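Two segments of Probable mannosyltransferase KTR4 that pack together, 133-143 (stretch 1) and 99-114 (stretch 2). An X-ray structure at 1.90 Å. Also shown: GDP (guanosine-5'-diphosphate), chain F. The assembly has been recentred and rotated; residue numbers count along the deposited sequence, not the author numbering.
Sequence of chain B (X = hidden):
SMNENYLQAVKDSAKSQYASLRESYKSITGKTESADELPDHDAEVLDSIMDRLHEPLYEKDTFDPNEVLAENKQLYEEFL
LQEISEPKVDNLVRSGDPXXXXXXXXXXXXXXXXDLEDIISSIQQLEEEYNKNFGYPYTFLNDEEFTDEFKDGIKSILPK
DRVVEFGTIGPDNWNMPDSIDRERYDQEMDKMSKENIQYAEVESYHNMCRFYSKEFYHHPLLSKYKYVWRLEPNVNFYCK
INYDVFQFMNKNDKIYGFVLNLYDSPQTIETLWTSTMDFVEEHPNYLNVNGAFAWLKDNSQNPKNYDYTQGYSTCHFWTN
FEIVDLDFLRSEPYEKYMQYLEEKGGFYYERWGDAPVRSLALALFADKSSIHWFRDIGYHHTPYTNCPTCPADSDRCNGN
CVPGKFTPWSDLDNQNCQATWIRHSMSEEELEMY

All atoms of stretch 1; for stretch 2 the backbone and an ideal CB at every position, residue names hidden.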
ATOM      1  N   ASN B 133       0.938  16.417 -17.229  1.00 21.74           N
ATOM      2  CA  ASN B 133       0.825  17.805 -16.805  1.00 22.03           C
ATOM      3  C   ASN B 133       1.745  18.237 -15.681  1.00 23.41           C
ATOM      4  O   ASN B 133       1.746  19.413 -15.314  1.00 23.15           O
ATOM      5  CB  ASN B 133      -0.646  18.101 -16.419  1.00 23.15           C
ATOM      6  CG  ASN B 133      -1.546  18.051 -17.589  1.00 24.94           C
ATOM      7  OD1 ASN B 133      -1.163  18.478 -18.652  1.00 22.67           O
ATOM      8  ND2 ASN B 133      -2.664  17.425 -17.458  1.00 23.20           N
ATOM      9  N   PHE B 134       2.516  17.312 -15.129  1.00 20.63           N
ATOM     10  CA  PHE B 134       3.386  17.593 -14.004  1.00 19.30           C
ATOM     11  C   PHE B 134       4.836  17.185 -14.220  1.00 20.62           C
ATOM     12  O   PHE B 134       5.702  17.779 -13.665  1.00 25.21           O
ATOM     13  CB  PHE B 134       2.783  17.009 -12.732  1.00 18.46           C
ATOM     14  CG  PHE B 134       1.545  17.693 -12.343  1.00 18.61           C
ATOM     15  CD1 PHE B 134       1.606  18.886 -11.641  1.00 20.01           C
ATOM     16  CD2 PHE B 134       0.304  17.207 -12.695  1.00 17.07           C
ATOM     17  CE1 PHE B 134       0.461  19.615 -11.334  1.00 20.68           C
ATOM     18  CE2 PHE B 134      -0.838  17.930 -12.397  1.00 21.55           C
ATOM     19  CZ  PHE B 134      -0.790  19.131 -11.704  1.00 20.54           C
ATOM     20  N   GLY B 135       5.079  16.110 -14.966  1.00 20.85           N
ATOM     21  CA  GLY B 135       6.411  15.736 -15.443  1.00 20.49           C
ATOM     22  C   GLY B 135       7.375  15.209 -14.443  1.00 20.10           C
ATOM     23  O   GLY B 135       8.567  15.389 -14.591  1.00 19.27           O
ATOM     24  N   TYR B 136       6.890  14.515 -13.408  1.00 20.09           N
ATOM     25  CA  TYR B 136       7.776  13.855 -12.464  1.00 16.92           C
ATOM     26  C   TYR B 136       8.556  12.781 -13.203  1.00 19.60           C
ATOM     27  O   TYR B 136       8.050  12.082 -14.118  1.00 19.31           O
ATOM     28  CB  TYR B 136       6.987  13.288 -11.242  1.00 16.66           C
ATOM     29  CG  TYR B 136       6.662  14.460 -10.280  1.00 17.85           C
ATOM     30  CD1 TYR B 136       7.628  14.933  -9.403  1.00 18.69           C
ATOM     31  CD2 TYR B 136       5.440  15.118 -10.291  1.00 19.27           C
ATOM     32  CE1 TYR B 136       7.396  16.029  -8.573  1.00 19.03           C
ATOM     33  CE2 TYR B 136       5.203  16.222  -9.484  1.00 20.91           C
ATOM     34  CZ  TYR B 136       6.207  16.693  -8.650  1.00 19.67           C
ATOM     35  OH  TYR B 136       5.986  17.739  -7.844  1.00 18.63           O
ATOM     36  N   PRO B 137       9.767  12.543 -12.772  1.00 18.69           N
ATOM     37  CA  PRO B 137      10.604  11.518 -13.375  1.00 19.83           C
ATOM     38  C   PRO B 137      10.264  10.103 -12.994  1.00 19.55           C
ATOM     39  O   PRO B 137       9.517   9.864 -12.044  1.00 18.67           O
ATOM     40  CB  PRO B 137      11.991  11.798 -12.763  1.00 23.83           C
ATOM     41  CG  PRO B 137      11.707  12.488 -11.475  1.00 21.74           C
ATOM     42  CD  PRO B 137      10.414  13.244 -11.664  1.00 21.07           C
ATOM     43  N   TYR B 138      10.705   9.173 -13.830  1.00 17.54           N
ATOM     44  CA  TYR B 138      10.573   7.750 -13.552  1.00 16.18           C
ATOM     45  C   TYR B 138      11.863   7.133 -13.137  1.00 18.48           C
ATOM     46  O   TYR B 138      12.910   7.327 -13.789  1.00 20.52           O
ATOM     47  CB  TYR B 138      10.074   6.994 -14.776  1.00 17.83           C
ATOM     48  CG  TYR B 138       8.673   7.365 -15.200  1.00 17.09           C
ATOM     49  CD1 TYR B 138       8.467   8.514 -15.979  1.00 20.05           C
ATOM     50  CD2 TYR B 138       7.574   6.581 -14.894  1.00 17.05           C
ATOM     51  CE1 TYR B 138       7.168   8.885 -16.394  1.00 18.11           C
ATOM     52  CE2 TYR B 138       6.281   6.958 -15.287  1.00 17.30           C
ATOM     53  CZ  TYR B 138       6.095   8.101 -16.026  1.00 17.29           C
ATOM     54  OH  TYR B 138       4.832   8.502 -16.419  1.00 19.09           O
ATOM     55  N   THR B 139      11.767   6.284 -12.129  1.00 18.38           N
ATOM     56  CA  THR B 139      12.863   5.477 -11.703  1.00 17.35           C
ATOM     57  C   THR B 139      12.482   4.031 -11.850  1.00 18.60           C
ATOM     58  O   THR B 139      11.416   3.595 -11.331  1.00 17.59           O
ATOM     59  CB  THR B 139      13.224   5.740 -10.231  1.00 17.64           C
ATOM     60  OG1 THR B 139      13.597   7.119 -10.043  1.00 18.45           O
ATOM     61  CG2 THR B 139      14.426   4.900  -9.799  1.00 18.04           C
ATOM     62  N   PHE B 140      13.329   3.253 -12.551  1.00 15.57           N
ATOM     63  CA  PHE B 140      13.111   1.851 -12.691  1.00 16.83           C
ATOM     64  C   PHE B 140      14.230   1.044 -11.995  1.00 19.86           C
ATOM     65  O   PHE B 140      15.417   1.349 -12.195  1.00 20.45           O
ATOM     66  CB  PHE B 140      13.116   1.444 -14.156  1.00 16.84           C
ATOM     67  CG  PHE B 140      12.058   2.101 -14.951  1.00 19.01           C
ATOM     68  CD1 PHE B 140      12.252   3.359 -15.488  1.00 17.91           C
ATOM     69  CD2 PHE B 140      10.836   1.496 -15.099  1.00 20.06           C
ATOM     70  CE1 PHE B 140      11.289   3.988 -16.216  1.00 19.61           C
ATOM     71  CE2 PHE B 140       9.853   2.142 -15.829  1.00 19.79           C
ATOM     72  CZ  PHE B 140      10.057   3.347 -16.386  1.00 19.27           C
ATOM     73  N   LEU B 141      13.847   0.015 -11.275  1.00 19.04           N
ATOM     74  CA  LEU B 141      14.777  -0.864 -10.591  1.00 20.72           C
ATOM     75  C   LEU B 141      14.545  -2.271 -10.920  1.00 22.06           C
ATOM     76  O   LEU B 141      13.429  -2.676 -11.162  1.00 21.63           O
ATOM     77  CB  LEU B 141      14.673  -0.715  -9.054  1.00 19.42           C
ATOM     78  CG  LEU B 141      14.862   0.672  -8.461  1.00 17.69           C
ATOM     79  CD1 LEU B 141      14.645   0.744  -6.910  1.00 19.43           C
ATOM     80  CD2 LEU B 141      16.240   1.247  -8.851  1.00 19.19           C
ATOM     81  N   ASN B 142      15.634  -3.072 -10.961  1.00 19.41           N
ATOM     82  CA  ASN B 142      15.544  -4.468 -11.294  1.00 20.23           C
ATOM     83  C   ASN B 142      16.668  -5.235 -10.569  1.00 21.33           C
ATOM     84  O   ASN B 142      17.728  -4.658 -10.328  1.00 21.49           O
ATOM     85  CB  ASN B 142      15.690  -4.540 -12.834  1.00 21.80           C
ATOM     86  CG  ASN B 142      15.457  -5.938 -13.436  1.00 21.00           C
ATOM     87  OD1 ASN B 142      15.255  -6.969 -12.776  1.00 21.14           O
ATOM     88  ND2 ASN B 142      15.479  -5.952 -14.766  1.00 22.12           N
ATOM     89  N   ASP B 143      16.446  -6.504 -10.270  1.00 22.63           N
ATOM     90  CA  ASP B 143      17.511  -7.345  -9.701  1.00 26.38           C
ATOM     91  C   ASP B 143      18.525  -7.791 -10.772  1.00 29.08           C
ATOM     92  O   ASP B 143      19.603  -8.210 -10.411  1.00 28.98           O
ATOM     93  CB  ASP B 143      16.944  -8.582  -8.985  1.00 25.02           C
ATOM     94  CG  ASP B 143      16.084  -9.450  -9.869  1.00 28.86           C
ATOM     95  OD1 ASP B 143      15.118  -8.971 -10.506  1.00 25.69           O
ATOM     96  OD2 ASP B 143      16.309 -10.669  -9.923  1.00 26.78           O
ATOM     97  N   UNK B  99       5.096  25.951  -8.012  1.00 29.67           N
ATOM     98  CA  UNK B  99       5.451  24.727  -7.292  1.00 27.78           C
ATOM     99  C   UNK B  99       5.199  23.427  -8.071  1.00 24.59           C
ATOM    100  O   UNK B  99       5.511  22.342  -7.581  1.00 23.12           O
ATOM    101  CB  UNK B  99       4.667  24.678  -5.979  1.00 27.78           C
ATOM    102  N   UNK B 100       4.573  23.502  -9.244  1.00 24.69           N
ATOM    103  CA  UNK B 100       4.212  22.287  -9.959  1.00 24.05           C
ATOM    104  C   UNK B 100       5.449  21.573 -10.383  1.00 24.39           C
ATOM    105  O   UNK B 100       6.352  22.126 -10.996  1.00 21.44           O
ATOM    106  CB  UNK B 100       3.329  22.590 -11.171  1.00 24.05           C
ATOM    107  N   UNK B 101       5.544  20.317 -10.050  1.00 22.42           N
ATOM    108  CA  UNK B 101       6.681  19.535 -10.519  1.00 21.78           C
ATOM    109  C   UNK B 101       7.852  19.630  -9.604  1.00 25.34           C
ATOM    110  O   UNK B 101       8.870  18.998  -9.881  1.00 25.88           O
ATOM    111  CB  UNK B 101       7.098  19.980 -11.922  1.00 21.78           C
ATOM    112  N   UNK B 102       7.763  20.402  -8.527  1.00 23.27           N
ATOM    113  CA  UNK B 102       8.975  20.721  -7.759  1.00 25.37           C
ATOM    114  C   UNK B 102       9.151  19.904  -6.542  1.00 28.50           C
ATOM    115  O   UNK B 102      10.144  20.084  -5.870  1.00 28.37           O
ATOM    116  CB  UNK B 102       8.976  22.196  -7.351  1.00 25.37           C
ATOM    117  N   UNK B 103       8.231  18.991  -6.215  1.00 23.28           N
ATOM    118  CA  UNK B 103       8.484  18.130  -5.115  1.00 22.06           C
ATOM    119  C   UNK B 103       9.620  17.216  -5.418  1.00 21.39           C
ATOM    120  O   UNK B 103       9.929  16.918  -6.588  1.00 21.00           O
ATOM    121  CB  UNK B 103       7.230  17.333  -4.748  1.00 22.06           C
ATOM    122  N   UNK B 104      10.290  16.724  -4.381  1.00 22.61           N
ATOM    123  CA  UNK B 104      11.360  15.752  -4.591  1.00 24.33           C
ATOM    124  C   UNK B 104      10.778  14.313  -4.669  1.00 24.25           C
ATOM    125  O   UNK B 104      10.825  13.546  -3.709  1.00 22.31           O
ATOM    126  CB  UNK B 104      12.392  15.856  -3.466  1.00 24.33           C
ATOM    127  N   UNK B 105      10.229  13.992  -5.838  1.00 20.27           N
ATOM    128  CA  UNK B 105       9.452  12.803  -5.996  1.00 18.94           C
ATOM    129  C   UNK B 105       9.737  12.142  -7.318  1.00 17.19           C
ATOM    130  O   UNK B 105      10.187  12.824  -8.273  1.00 17.57           O
ATOM    131  CB  UNK B 105       7.961  13.118  -5.864  1.00 18.94           C
ATOM    132  N   UNK B 106       9.467  10.830  -7.354  1.00 16.96           N
ATOM    133  CA  UNK B 106       9.627  10.040  -8.551  1.00 16.58           C
ATOM    134  C   UNK B 106       8.508   9.025  -8.609  1.00 17.37           C
ATOM    135  O   UNK B 106       8.008   8.582  -7.570  1.00 15.81           O
ATOM    136  CB  UNK B 106      10.996   9.358  -8.590  1.00 16.58           C
ATOM    137  N   UNK B 107       8.170   8.659  -9.833  1.00 15.23           N
ATOM    138  CA  UNK B 107       7.382   7.469 -10.090  1.00 15.97           C
ATOM    139  C   UNK B 107       8.300   6.301 -10.111  1.00 16.88           C
ATOM    140  O   UNK B 107       9.321   6.362 -10.768  1.00 22.00           O
ATOM    141  CB  UNK B 107       6.597   7.572 -11.399  1.00 15.97           C
ATOM    142  N   UNK B 108       8.036   5.286  -9.299  1.00 16.15           N
ATOM    143  CA  UNK B 108       8.926   4.178  -9.130  1.00 16.44           C
ATOM    144  C   UNK B 108       8.330   2.878  -9.616  1.00 17.95           C
ATOM    145  O   UNK B 108       7.193   2.538  -9.272  1.00 16.58           O
ATOM    146  CB  UNK B 108       9.327   4.054  -7.659  1.00 16.44           C
ATOM    147  N   UNK B 109       9.090   2.092 -10.391  1.00 17.22           N
ATOM    148  CA  UNK B 109       8.658   0.766 -10.751  1.00 17.89           C
ATOM    149  C   UNK B 109       9.827  -0.220 -10.600  1.00 18.79           C
ATOM    150  O   UNK B 109      10.888  -0.033 -11.215  1.00 18.65           O
ATOM    151  CB  UNK B 109       8.108   0.753 -12.179  1.00 17.89           C
ATOM    152  N   UNK B 110       9.549  -1.288  -9.883  1.00 18.63           N
ATOM    153  CA  UNK B 110      10.390  -2.449  -9.830  1.00 18.59           C
ATOM    154  C   UNK B 110       9.837  -3.386 -10.829  1.00 19.63           C
ATOM    155  O   UNK B 110       8.708  -3.857 -10.664  1.00 20.63           O
ATOM    156  CB  UNK B 110      10.462  -3.071  -8.434  1.00 18.59           C
ATOM    157  N   UNK B 111      10.622  -3.678 -11.891  1.00 16.00           N
ATOM    158  CA  UNK B 111      10.139  -4.507 -12.967  1.00 17.67           C
ATOM    159  C   UNK B 111      11.261  -5.327 -13.598  1.00 19.96           C
ATOM    160  O   UNK B 111      12.430  -4.985 -13.429  1.00 19.27           O
ATOM    161  CB  UNK B 111       9.457  -3.640 -14.027  1.00 17.67           C
ATOM    162  N   UNK B 112      10.842  -6.381 -14.301  1.00 19.35           N
ATOM    163  CA  UNK B 112      11.732  -7.241 -15.024  1.00 23.14           C
ATOM    164  C   UNK B 112      11.804  -6.769 -16.465  1.00 23.32           C
ATOM    165  O   UNK B 112      10.947  -6.033 -16.946  1.00 19.69           O
ATOM    166  CB  UNK B 112      11.278  -8.700 -14.937  1.00 23.14           C
ATOM    167  N   UNK B 113      12.873  -7.160 -17.179  1.00 23.19           N
ATOM    168  CA  UNK B 113      12.945  -6.887 -18.626  1.00 20.60           C
ATOM    169  C   UNK B 113      11.719  -7.362 -19.380  1.00 19.53           C
ATOM    170  O   UNK B 113      11.203  -6.686 -20.313  1.00 21.38           O
ATOM    171  CB  UNK B 113      14.187  -7.550 -19.224  1.00 20.60           C
ATOM    172  N   UNK B 114      11.225  -8.511 -18.951  1.00 18.59           N
ATOM    173  CA  UNK B 114      10.089  -9.134 -19.563  1.00 23.70           C
ATOM    174  C   UNK B 114       8.791  -8.377 -19.278  1.00 24.68           C
ATOM    175  O   UNK B 114       7.808  -8.712 -19.895  1.00 23.71           O
ATOM    176  CB  UNK B 114       9.976 -10.582 -19.081  1.00 23.70           C
TER
HETATM  177  PB  GDP F 500       1.530  -9.170  -7.188  1.00 27.33           P
HETATM  178  O1B GDP F 500       0.852 -10.296  -7.873  1.00 30.18           O
HETATM  179  O2B GDP F 500       1.768  -9.257  -5.793  1.00 28.25           O
HETATM  180  O3B GDP F 500       1.047  -7.855  -7.672  1.00 25.14           O
HETATM  181  O3A GDP F 500       3.054  -9.410  -7.692  1.00 30.82           O
HETATM  182  PA  GDP F 500       3.859  -8.863  -8.944  1.00 25.03           P
HETATM  183  O1A GDP F 500       4.478  -9.921  -9.749  1.00 24.59           O
HETATM  184  O2A GDP F 500       3.196  -7.815  -9.738  1.00 20.30           O
HETATM  185  O5' GDP F 500       5.077  -8.189  -8.198  1.00 20.94           O
HETATM  186  C5' GDP F 500       5.135  -6.916  -7.542  1.00 23.38           C
HETATM  187  C4' GDP F 500       6.055  -5.925  -8.234  1.00 23.06           C
HETATM  188  O4' GDP F 500       7.387  -6.447  -8.152  1.00 22.81           O
HETATM  189  C3' GDP F 500       5.750  -5.689  -9.704  1.00 20.10           C
HETATM  190  O3' GDP F 500       6.150  -4.339 -10.047  1.00 19.28           O
HETATM  191  C2' GDP F 500       6.631  -6.740 -10.399  1.00 21.51           C
HETATM  192  O2' GDP F 500       7.018  -6.333 -11.705  1.00 18.73           O
HETATM  193  C1' GDP F 500       7.816  -6.727  -9.499  1.00 21.88           C
HETATM  194  N9  GDP F 500       8.525  -8.026  -9.411  1.00 24.90           N
HETATM  195  C8  GDP F 500       8.073  -9.217  -8.939  1.00 25.97           C
HETATM  196  N7  GDP F 500       9.107 -10.151  -8.985  1.00 25.71           N
HETATM  197  C5  GDP F 500      10.207  -9.502  -9.476  1.00 23.84           C
HETATM  198  C6  GDP F 500      11.600  -9.903  -9.755  1.00 23.27           C
HETATM  199  O6  GDP F 500      11.861 -11.119  -9.484  1.00 25.31           O
HETATM  200  N1  GDP F 500      12.424  -8.980 -10.268  1.00 23.38           N
HETATM  201  C2  GDP F 500      12.010  -7.690 -10.562  1.00 21.74           C
HETATM  202  N2  GDP F 500      12.879  -6.828 -11.079  1.00 21.88           N
HETATM  203  N3  GDP F 500      10.728  -7.272 -10.326  1.00 18.74           N
HETATM  204  C4  GDP F 500       9.846  -8.108  -9.746  1.00 21.22           C

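Position 99 opens a type II turn, with nothing of stretch 1 within 5.5 Å of its ideal CB; almost anything would do, and it is Leu 99. At 100 the CB lies 4.1 Å from CD1 of Phe 134, so a small apolar group suits; Ala 100 makes that contact. Position 101 is far more restrictive. Its phi/psi of 88/-2 favours glycine, and a CB would sit a tight 3.1 Å from O of Phe 134; it is Gly 101. Position 102 points away from stretch 1, which leaves a long polar chain free: Lys 102.

At 103 the backbone N donates a hydrogen bond to Tyr 136 OH (3.0 Å), and the ideal CB is only 3.4 Å from that same OH. Little room remains for bulk on this line, and Ala 103 fits, its CB also 4.0 Å from Tyr 136 CE1. Position 104 again points away; it is Lys 104. At 105 the CB would point toward the Tyr 136 ring, 4.0 Å from CD1, so a small residue is comfortable. Gly 105 has no side chain, and its O lies 3.4 Å from Pro 137 CD.

From here two parallel strands pair. At 106 the CB is 3.7 Å from Thr 139 OG1 and 3.8 Å from Pro 137 O, a polar setting that suits serine or threonine. Thr 106 places OG1 2.9 Å from Thr 139 OG1 and 3.0 Å from Pro 137 O, in hydrogen-bonding range of both.

Position 107 is on the same face as Tyr 138, whose CD2 is 3.8 Å from the CB; a branched aliphatic chain would cover the ring. Ile 107 does so: CD1 lies over one ring face, 4.0 Å from the Tyr 138 centroid. Its N donates to Pro 137 O (2.9 Å), and its O accepts from Thr 139 N (2.8 Å).

Position 108 shares the other face with Thr 139 and Leu 141, favouring an aliphatic residue; Leu 108 sets CD1 3.9 Å from Leu 141 CD1. At 109 the CB lies 4.1 Å from Phe 140 CD2 and 4.4 Å from Thr 139 O, so alanine or serine would suit. Ser 109 OG hydrogen-bonds water 1 (2.8 Å), which donates to Thr 139 O. Position 110 shares Leu 141's face, its CB 4.1 Å from Leu 141 O; an aliphatic residue suits, and Leu 110 brings CD1 4.1 Å from Leu 141 CB.

At 111 the CB points away, yet the Phe 140 ring edge is near; a compact apolar group suits, and Val 111 puts CG2 4.1 Å from Phe 140 CD2. Position 112 points away, leaving room for a long polar or charged chain near GDP; Arg 112 has GDP N7 over one guanidinium face. At 113 the CB is 4.9 Å from Asn 142 ND2, so a polar residue suits: Asn 113, whose backbone N, like Asn 142 ND2, donates to water 2. Position 114, out of reach, is Ser 114.

Stretch 2, residues 99-114: LAGKAKGTILSLVRNS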
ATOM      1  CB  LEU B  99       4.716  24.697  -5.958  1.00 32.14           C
ATOM      2  CG  LEU B  99       5.131  25.816  -4.959  1.00 37.12           C
ATOM      3  CD1 LEU B  99       4.170  25.828  -3.763  1.00 35.27           C
ATOM      4  CD2 LEU B  99       6.556  25.609  -4.500  1.00 41.04           C
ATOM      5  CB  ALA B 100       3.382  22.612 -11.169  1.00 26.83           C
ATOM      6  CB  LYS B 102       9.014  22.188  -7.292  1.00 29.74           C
ATOM      7  CG  LYS B 102       8.799  23.226  -8.376  1.00 33.14           C
ATOM      8  CD  LYS B 102       9.498  22.854  -9.675  1.00 44.30           C
ATOM      9  CE  LYS B 102      10.922  23.283  -9.636  1.00 51.22           C
ATOM     10  NZ  LYS B 102      10.873  24.730  -9.952  1.00 63.34           N
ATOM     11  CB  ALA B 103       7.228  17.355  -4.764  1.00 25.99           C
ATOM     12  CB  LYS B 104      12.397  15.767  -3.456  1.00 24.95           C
ATOM     13  CG  LYS B 104      12.885  17.104  -3.061  1.00 31.02           C
ATOM     14  CD  LYS B 104      13.801  17.712  -4.008  1.00 42.07           C
ATOM     15  CE  LYS B 104      14.792  18.596  -3.215  1.00 50.44           C
ATOM     16  NZ  LYS B 104      15.234  19.651  -4.174  1.00 55.64           N
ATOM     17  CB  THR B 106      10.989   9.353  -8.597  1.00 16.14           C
ATOM     18  OG1 THR B 106      11.248   8.760  -9.871  1.00 16.96           O
ATOM     19  CG2 THR B 106      11.137   8.338  -7.468  1.00 16.99           C
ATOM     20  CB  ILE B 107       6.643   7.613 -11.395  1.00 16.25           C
ATOM     21  CG1 ILE B 107       5.726   8.809 -11.264  1.00 19.07           C
ATOM     22  CG2 ILE B 107       5.804   6.382 -11.611  1.00 18.05           C
ATOM     23  CD1 ILE B 107       5.521   9.425 -12.544  1.00 24.28           C
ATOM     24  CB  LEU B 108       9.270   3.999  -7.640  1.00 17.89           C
ATOM     25  CG  LEU B 108      10.032   2.709  -7.301  1.00 20.25           C
ATOM     26  CD1 LEU B 108      11.444   2.688  -7.855  1.00 20.78           C
ATOM     27  CD2 LEU B 108      10.105   2.505  -5.793  1.00 21.02           C
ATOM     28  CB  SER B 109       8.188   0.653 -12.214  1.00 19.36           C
ATOM     29  OG  SER B 109       7.302   1.674 -12.649  1.00 23.34           O
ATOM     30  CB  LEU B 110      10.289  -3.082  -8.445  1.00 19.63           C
ATOM     31  CG  LEU B 110      11.027  -4.383  -8.241  1.00 18.22           C
ATOM     32  CD1 LEU B 110      12.541  -4.129  -8.175  1.00 17.43           C
ATOM     33  CD2 LEU B 110      10.582  -5.154  -6.992  1.00 19.47           C
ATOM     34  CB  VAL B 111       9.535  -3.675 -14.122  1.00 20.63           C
ATOM     35  CG1 VAL B 111       8.157  -3.148 -13.723  1.00 25.48           C
ATOM     36  CG2 VAL B 111      10.358  -2.476 -14.459  1.00 24.88           C
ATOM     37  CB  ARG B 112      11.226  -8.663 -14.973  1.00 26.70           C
ATOM     38  CG  ARG B 112      11.310  -9.328 -13.611  1.00 33.41           C
ATOM     39  CD  ARG B 112      10.427 -10.570 -13.510  1.00 37.26           C
ATOM     40  NE  ARG B 112       9.076  -9.990 -13.408  1.00 50.25           N
ATOM     41  CZ  ARG B 112       8.080 -10.417 -12.643  1.00 50.75           C
ATOM     42  NH1 ARG B 112       8.235 -11.491 -11.898  1.00 50.46           N
ATOM     43  NH2 ARG B 112       6.932  -9.734 -12.614  1.00 49.22           N
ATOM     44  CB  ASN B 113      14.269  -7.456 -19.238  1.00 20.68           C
ATOM     45  CG  ASN B 113      15.482  -6.586 -18.837  1.00 21.10           C
ATOM     46  OD1 ASN B 113      15.560  -5.404 -19.158  1.00 20.59           O
ATOM     47  ND2 ASN B 113      16.392  -7.168 -18.084  1.00 24.42           N
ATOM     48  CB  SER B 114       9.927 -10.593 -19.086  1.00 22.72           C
ATOM     49  OG  SER B 114       9.715 -10.625 -17.728  1.00 24.21           O
TER
HETATM   50  O   HOH W   1       8.863   4.020 -13.034  1.00 29.48           O
HETATM   51  O   HOH W   2      14.867  -8.799 -15.708  1.00 23.93           O
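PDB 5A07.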